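Local coordinates for sporozoite surface protein 2 (Plasmodium vivax, PDB 4HQO), which serves as an adhesive surface receptor for gliding motility of the malaria sporozoite, with a von Willebrand factor A domain and a thrombospondin repeat joined by an extensible beta-ribbon, at residues S11-N16 / K205-V210; A214-W219 / E243-H248; D220-C225 / H234-P239. The protein carries 4 engineered substitutions. All blocks are in the same frame, centred on the assembly; numbering follows the deposited sequence.

Contact 1: S11-N16 / K205-V210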
# COMPACT_ATOMS: atom_id res chain seq x y z
N SER A 11 7.56 -23.05 -5.20
CA SER A 11 7.06 -22.07 -6.15
C SER A 11 5.85 -21.31 -5.60
O SER A 11 5.02 -21.87 -4.88
CB SER A 11 6.69 -22.77 -7.46
OG SER A 11 6.09 -21.86 -8.37
N GLU A 12 5.75 -20.03 -5.95
CA GLU A 12 4.56 -19.25 -5.62
C GLU A 12 4.40 -18.07 -6.57
O GLU A 12 5.37 -17.53 -7.10
CB GLU A 12 4.58 -18.78 -4.16
CG GLU A 12 5.29 -17.47 -3.90
CD GLU A 12 5.19 -17.03 -2.45
OE1 GLU A 12 4.69 -17.82 -1.63
OE2 GLU A 12 5.62 -15.90 -2.14
N GLU A 13 3.15 -17.68 -6.77
CA GLU A 13 2.83 -16.57 -7.66
C GLU A 13 2.80 -15.28 -6.85
O GLU A 13 2.18 -15.21 -5.79
CB GLU A 13 1.49 -16.83 -8.34
CG GLU A 13 1.08 -15.80 -9.37
CD GLU A 13 -0.21 -16.17 -10.07
OE1 GLU A 13 -0.36 -17.35 -10.46
OE2 GLU A 13 -1.09 -15.29 -10.21
N VAL A 14 3.48 -14.25 -7.35
CA VAL A 14 3.58 -12.99 -6.65
C VAL A 14 3.04 -11.85 -7.50
O VAL A 14 3.54 -11.59 -8.60
CB VAL A 14 5.05 -12.68 -6.26
CG1 VAL A 14 5.17 -11.28 -5.68
CG2 VAL A 14 5.56 -13.72 -5.28
N CYS A 15 2.00 -11.20 -7.01
CA CYS A 15 1.42 -10.05 -7.69
C CYS A 15 1.53 -8.82 -6.81
O CYS A 15 1.86 -8.91 -5.62
CB CYS A 15 -0.05 -10.30 -8.05
SG CYS A 15 -0.39 -11.77 -9.06
N ASN A 16 1.24 -7.67 -7.40
CA ASN A 16 1.24 -6.42 -6.67
C ASN A 16 -0.19 -5.92 -6.54
O ASN A 16 -0.48 -4.75 -6.81
CB ASN A 16 2.09 -5.40 -7.42
CG ASN A 16 1.58 -5.14 -8.83
OD1 ASN A 16 0.78 -5.91 -9.36
ND2 ASN A 16 2.04 -4.05 -9.43
N LYS A 205 -1.71 -4.16 -12.46
CA LYS A 205 -1.40 -5.43 -11.82
C LYS A 205 -0.32 -6.14 -12.60
O LYS A 205 -0.35 -6.19 -13.83
CB LYS A 205 -2.65 -6.31 -11.73
CG LYS A 205 -2.53 -7.41 -10.69
CD LYS A 205 -3.77 -8.27 -10.64
CE LYS A 205 -3.65 -9.32 -9.54
NZ LYS A 205 -4.79 -10.27 -9.53
N VAL A 206 0.66 -6.69 -11.87
CA VAL A 206 1.74 -7.46 -12.48
C VAL A 206 1.95 -8.76 -11.71
O VAL A 206 2.29 -8.74 -10.54
CB VAL A 206 3.07 -6.67 -12.47
CG1 VAL A 206 4.19 -7.52 -13.07
CG2 VAL A 206 2.94 -5.35 -13.22
N CYS A 207 1.71 -9.89 -12.38
CA CYS A 207 1.90 -11.20 -11.76
C CYS A 207 3.10 -11.91 -12.36
O CYS A 207 3.24 -12.00 -13.57
CB CYS A 207 0.65 -12.07 -11.94
SG CYS A 207 -0.80 -11.47 -11.04
N THR A 208 3.98 -12.41 -11.49
CA THR A 208 5.09 -13.24 -11.95
C THR A 208 5.19 -14.50 -11.12
O THR A 208 4.65 -14.59 -10.02
CB THR A 208 6.45 -12.50 -11.93
OG1 THR A 208 6.77 -12.12 -10.59
CG2 THR A 208 6.41 -11.25 -12.81
N GLU A 209 5.89 -15.49 -11.66
CA GLU A 209 6.10 -16.74 -10.95
C GLU A 209 7.54 -16.78 -10.42
O GLU A 209 8.49 -16.73 -11.20
CB GLU A 209 5.85 -17.92 -11.89
CG GLU A 209 5.64 -19.24 -11.19
CD GLU A 209 5.35 -20.35 -12.17
OE1 GLU A 209 5.75 -20.23 -13.34
OE2 GLU A 209 4.71 -21.35 -11.76
N VAL A 210 7.68 -16.86 -9.10
CA VAL A 210 9.00 -16.86 -8.47
C VAL A 210 9.23 -18.13 -7.65
O VAL A 210 8.30 -18.87 -7.35
CB VAL A 210 9.20 -15.65 -7.55
CG1 VAL A 210 8.79 -14.37 -8.26
CG2 VAL A 210 8.39 -15.83 -6.28
O HOH W 1 3.40 -20.99 -8.75
O HOH W 2 6.05 -9.90 -9.54

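Contact 2: A214-W219 / E243-H248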
# COMPACT_ATOMS: atom_id res chain seq x y z
N ALA A 214 12.97 -21.13 2.34
CA ALA A 214 12.76 -21.01 3.78
C ALA A 214 13.73 -21.90 4.55
O ALA A 214 14.03 -23.02 4.13
CB ALA A 214 11.32 -21.35 4.14
N ASN A 215 14.22 -21.39 5.68
CA ASN A 215 15.13 -22.15 6.53
C ASN A 215 14.36 -23.11 7.43
O ASN A 215 13.50 -22.69 8.21
CB ASN A 215 15.98 -21.19 7.38
CG ASN A 215 17.28 -21.82 7.84
OD1 ASN A 215 17.45 -23.04 7.83
ND2 ASN A 215 18.22 -20.98 8.25
N CYS A 216 14.66 -24.40 7.31
CA CYS A 216 13.94 -25.42 8.07
C CYS A 216 14.51 -25.65 9.47
O CYS A 216 13.87 -26.28 10.31
CB CYS A 216 13.91 -26.74 7.30
SG CYS A 216 12.88 -26.70 5.83
N GLY A 217 15.70 -25.12 9.72
CA GLY A 217 16.34 -25.26 11.01
C GLY A 217 17.09 -26.58 11.14
O GLY A 217 16.97 -27.44 10.27
N PRO A 218 17.86 -26.73 12.22
CA PRO A 218 18.65 -27.95 12.44
C PRO A 218 17.79 -29.12 12.92
O PRO A 218 16.69 -28.91 13.45
CB PRO A 218 19.62 -27.53 13.54
CG PRO A 218 18.89 -26.49 14.31
CD PRO A 218 18.06 -25.74 13.29
N TRP A 219 18.28 -30.33 12.72
CA TRP A 219 17.60 -31.52 13.22
C TRP A 219 17.99 -31.77 14.67
O TRP A 219 19.08 -31.40 15.09
CB TRP A 219 17.97 -32.76 12.40
CG TRP A 219 17.46 -32.77 10.99
CD1 TRP A 219 18.12 -32.35 9.88
CD2 TRP A 219 16.18 -33.24 10.55
NE1 TRP A 219 17.33 -32.52 8.77
CE2 TRP A 219 16.14 -33.07 9.15
CE3 TRP A 219 15.07 -33.79 11.20
CZ2 TRP A 219 15.02 -33.42 8.39
CZ3 TRP A 219 13.96 -34.14 10.44
CH2 TRP A 219 13.95 -33.95 9.05
N GLU A 243 5.87 -24.07 6.94
CA GLU A 243 4.84 -24.99 6.48
C GLU A 243 5.36 -26.06 5.52
O GLU A 243 4.96 -27.22 5.59
CB GLU A 243 3.71 -24.20 5.81
CG GLU A 243 2.72 -25.04 5.03
CD GLU A 243 1.91 -24.22 4.06
OE1 GLU A 243 2.25 -23.03 3.87
OE2 GLU A 243 0.95 -24.76 3.48
N LYS A 244 6.26 -25.66 4.63
CA LYS A 244 6.80 -26.56 3.62
C LYS A 244 7.88 -27.49 4.18
O LYS A 244 8.21 -28.51 3.58
CB LYS A 244 7.37 -25.75 2.45
CG LYS A 244 6.33 -24.97 1.67
CD LYS A 244 5.42 -25.90 0.89
CE LYS A 244 4.43 -25.13 0.04
NZ LYS A 244 3.58 -26.04 -0.77
N CYS A 245 8.41 -27.13 5.34
CA CYS A 245 9.54 -27.86 5.93
C CYS A 245 9.19 -29.27 6.42
O CYS A 245 8.18 -29.48 7.08
CB CYS A 245 10.16 -27.06 7.07
SG CYS A 245 11.24 -25.72 6.52
N THR A 246 10.06 -30.22 6.07
CA THR A 246 9.99 -31.57 6.60
C THR A 246 10.41 -31.54 8.06
O THR A 246 11.32 -30.80 8.43
CB THR A 246 10.93 -32.50 5.81
OG1 THR A 246 10.52 -32.55 4.44
CG2 THR A 246 10.92 -33.91 6.39
N THR A 247 9.73 -32.32 8.90
CA THR A 247 10.03 -32.31 10.33
C THR A 247 10.40 -33.68 10.89
O THR A 247 10.91 -33.79 12.01
CB THR A 247 8.86 -31.75 11.14
OG1 THR A 247 7.68 -32.52 10.87
CG2 THR A 247 8.61 -30.31 10.76
N HIS A 248 10.14 -34.72 10.11
CA HIS A 248 10.50 -36.07 10.53
C HIS A 248 11.26 -36.77 9.42
O HIS A 248 11.09 -36.47 8.24
CB HIS A 248 9.25 -36.87 10.92
CG HIS A 248 9.56 -38.16 11.63
ND1 HIS A 248 10.00 -38.20 12.93
CD2 HIS A 248 9.50 -39.45 11.21
CE1 HIS A 248 10.19 -39.46 13.29
NE2 HIS A 248 9.89 -40.23 12.26

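Contact 3: D220-C225 / H234-P239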
# COMPACT_ATOMS: atom_id res chain seq x y z
N ASP A 220 17.09 -32.39 15.42
CA ASP A 220 17.46 -32.93 16.72
C ASP A 220 18.36 -34.13 16.43
O ASP A 220 18.40 -34.60 15.29
CB ASP A 220 16.21 -33.36 17.50
CG ASP A 220 15.35 -32.18 17.93
OD1 ASP A 220 15.78 -31.02 17.75
OD2 ASP A 220 14.25 -32.41 18.46
N PRO A 221 19.11 -34.59 17.44
CA PRO A 221 19.97 -35.77 17.23
C PRO A 221 19.18 -37.00 16.81
O PRO A 221 18.03 -37.16 17.21
CB PRO A 221 20.58 -35.99 18.62
CG PRO A 221 20.61 -34.64 19.23
CD PRO A 221 19.36 -33.96 18.74
N TRP A 222 19.82 -37.87 16.02
CA TRP A 222 19.25 -39.16 15.67
C TRP A 222 18.93 -39.95 16.94
O TRP A 222 19.67 -39.87 17.92
CB TRP A 222 20.23 -39.97 14.82
CG TRP A 222 20.33 -39.53 13.39
CD1 TRP A 222 21.29 -38.72 12.85
CD2 TRP A 222 19.43 -39.86 12.33
NE1 TRP A 222 21.05 -38.54 11.51
CE2 TRP A 222 19.91 -39.23 11.16
CE3 TRP A 222 18.27 -40.64 12.24
CZ2 TRP A 222 19.27 -39.34 9.93
CZ3 TRP A 222 17.64 -40.75 11.01
CH2 TRP A 222 18.14 -40.10 9.88
N THR A 223 17.84 -40.70 16.92
CA THR A 223 17.50 -41.56 18.03
C THR A 223 18.37 -42.82 17.97
O THR A 223 19.02 -43.09 16.96
CB THR A 223 16.01 -41.98 18.01
OG1 THR A 223 15.75 -42.79 16.86
CG2 THR A 223 15.11 -40.75 17.99
N ALA A 224 18.38 -43.58 19.07
CA ALA A 224 19.07 -44.86 19.09
C ALA A 224 18.39 -45.81 18.12
O ALA A 224 17.22 -45.64 17.80
CB ALA A 224 19.05 -45.44 20.50
N CYS A 225 19.13 -46.82 17.66
CA CYS A 225 18.57 -47.81 16.75
C CYS A 225 17.41 -48.55 17.42
O CYS A 225 17.43 -48.77 18.64
CB CYS A 225 19.65 -48.81 16.31
SG CYS A 225 19.20 -49.79 14.86
N HIS A 234 16.14 -45.92 12.86
CA HIS A 234 16.07 -44.80 13.80
C HIS A 234 15.65 -43.53 13.07
O HIS A 234 15.66 -43.48 11.84
CB HIS A 234 17.40 -44.61 14.55
CG HIS A 234 18.55 -44.18 13.68
ND1 HIS A 234 19.58 -43.41 14.15
CD2 HIS A 234 18.83 -44.44 12.38
CE1 HIS A 234 20.45 -43.20 13.18
NE2 HIS A 234 20.02 -43.82 12.10
N SER A 235 15.26 -42.51 13.83
CA SER A 235 14.76 -41.29 13.22
C SER A 235 15.36 -40.04 13.85
O SER A 235 16.03 -40.10 14.87
CB SER A 235 13.23 -41.24 13.36
OG SER A 235 12.85 -40.96 14.69
N ARG A 236 15.11 -38.89 13.22
CA ARG A 236 15.38 -37.61 13.85
C ARG A 236 14.28 -36.61 13.51
O ARG A 236 13.72 -36.63 12.41
CB ARG A 236 16.76 -37.07 13.47
CG ARG A 236 17.02 -36.90 11.99
CD ARG A 236 18.39 -36.28 11.79
NE ARG A 236 18.68 -35.99 10.39
CZ ARG A 236 19.78 -35.37 9.98
NH1 ARG A 236 20.69 -34.97 10.86
NH2 ARG A 236 19.98 -35.14 8.68
N SER A 237 13.96 -35.75 14.47
CA SER A 237 12.87 -34.79 14.30
C SER A 237 13.36 -33.35 14.46
O SER A 237 14.51 -33.11 14.81
CB SER A 237 11.75 -35.08 15.30
OG SER A 237 11.21 -36.37 15.11
N ARG A 238 12.46 -32.41 14.21
CA ARG A 238 12.75 -30.99 14.38
C ARG A 238 11.45 -30.20 14.34
O ARG A 238 10.48 -30.65 13.72
CB ARG A 238 13.71 -30.49 13.30
CG ARG A 238 13.16 -30.58 11.89
CD ARG A 238 14.08 -29.91 10.88
NE ARG A 238 13.73 -30.27 9.51
CZ ARG A 238 14.45 -29.95 8.44
NH1 ARG A 238 15.58 -29.26 8.59
NH2 ARG A 238 14.06 -30.33 7.24
N PRO A 239 11.41 -29.04 15.01
CA PRO A 239 10.22 -28.19 14.96
C PRO A 239 9.98 -27.64 13.56
O PRO A 239 10.94 -27.40 12.83
CB PRO A 239 10.56 -27.05 15.93
CG PRO A 239 12.05 -27.04 16.00
CD PRO A 239 12.46 -28.47 15.88
O HOH W 3 15.08 -36.54 16.90

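Contact 1: S11-N16 / K205-V210
Asn16 lies just beyond the first strand of this two-stranded antiparallel ribbon, and its side chain turns back onto the chain leading into the partner strand. From CB, the chain sets CG in the crowded position between backbone N and carbonyl carbon (chi1 60°), with CG 3.5 Å from Val206 N. OD1 accepts a hydrogen bond from Val206 N at 2.6 Å, a short bond whose donor stands above the carboxamide plane, while ND2 on the other side of the group bonds to Ala204 O. The amide is thus fixed at both tips, where the backbone bond from Asn16 N to Val206 O is only weak.

Next comes the disulfide Cys15–Cys207. Both SG atoms lie anti to their carbonyl carbons, and the S–S torsion of 108° gives a right-handed bridge. Farther along, Glu12 with Val210 and Val14 with Thr208 form hydrogen-bonded pairs, the straightest being Val14 N to Thr208 O at 2.9 Å. Val14 O is gripped twice, by Thr208 N and by a water that also meets Thr208 OG1 at 2.6 Å. On that face Val14 CG2 meets Val210 CG2 at 3.7 Å, the two side chains crossing at about a right angle.

With little apolar packing, the ribbon relies on main-chain bonds, and the covalent sulfur bridge keeps its strands together beside the von Willebrand factor A domain.

Contact 2: A214-W219 / E243-H248
Thr246 O is gripped by one hydrogen bond, from Arg238 NE, and the same guanidinium gives NH1 to Gly217 O, tying together two segments that exchange no hydrogen bond directly. Gly217 N has a weaker hold, 3.3 Å from Asn215 OD1, which turns back over the bend. Gly217 itself sits at phi 84° and psi 171°, where a CB would be jammed against the preceding carbonyl oxygen, so the turn calls for glycine.

The direct link is covalent. Cys216 and Cys245 point their CB atoms at each other, both place SG anti to the carbonyl carbon, and the sulfurs join in a left-handed bridge. Both cysteines are buried.

Trp219 makes the second touch. Its CG is anti to the carbonyl carbon, which swings the indole toward 246-248, and the six-membered ring does the touching with its far corner. CZ3 comes within 3.4 Å of Thr247 O, which approaches obliquely, and lies 3.9 Å from His248 N, near the ring plane. CH2, the next atom round the rim, meets the methyl CG2 of Thr246 at 4.0 Å, again edge-on. The ring faces are used by Arg236 and Arg238, which approach from opposite sides in cation-pi contacts, the alternation of tryptophan, arginine and cystine layers that characterises thrombospondin repeats.

Strand 207-215 brings the first segment in, with strand 7-15 alongside: Ala214 bonds through its backbone to Val8, whose side chain packs against Cys216 and Cys245. The second segment is the loop leading from strand 232-237 into strand 248-255.

Contact 3: D220-C225 / H234-P239
Trp222 lies sandwiched between two side chains of the neighbouring strand. On one face of the indole, His234 forms an offset stack with the six-membered ring, centroids 4.4 Å apart and planes inclined at 28°; Trp222 CE3 sits over the middle of the imidazole. The opposite face carries Arg236, whose CD rests 3.5 Å from the centroid of the five-membered ring in a CH-pi contact. From there the extended arginine lays its guanidinium nearly flat, 10° from the indole plane, with NE 3.4 Å from Trp222 CZ2.

What sets these groups is the next shell. His234 ND1 donates to Thr223 O at 2.9 Å, a bond lying in both the ring plane and the carbonyl plane, which fixes the rotation of the imidazole. Thr223 holds Ser235 by both its backbone O and N: Thr223 N bonds to Ser235 O at 2.8 Å, while Ser235 N donates a straight bond to Thr223 OG1. At the other end Asp220 N reaches Ser237 O at 2.7 Å, almost along the carbonyl axis. Between them a water replaces direct pairing, donating to Pro221 O and accepting from Ser237 N.

Segment 220-225 thus runs roughly antiparallel to strand 232-237 without forming regular sheet, as does the irregular first strand of thrombospondin repeats. On its other side strand 232-237 pairs with strand 248-255, through His234 with Ser251 and Arg236 with Met249, and the Cys225–Cys253 disulfide spans from the first strand to the third.

In the fold
The three contacts are spread along an elongated molecule; in sequence, contact 1 closes before contact 2 opens. Contact 1 closes the chain around the von Willebrand factor A domain; its two strands, 7-15 and 207-215, make the ribbon leading away from it. Strand 207-215 runs on into contact 2, whose centre is about 24 Å from that of contact 1. Contact 3 is nested within the loop that contact 2 closes, its centre only about 14 Å farther on, and the two touch inside the thrombospondin repeat. Contacts 1 and 3 stay about 16 Å apart at their nearest atoms. The ribbon thus spaces the two adhesive domains, consistent with an extensible connection in a receptor under traction.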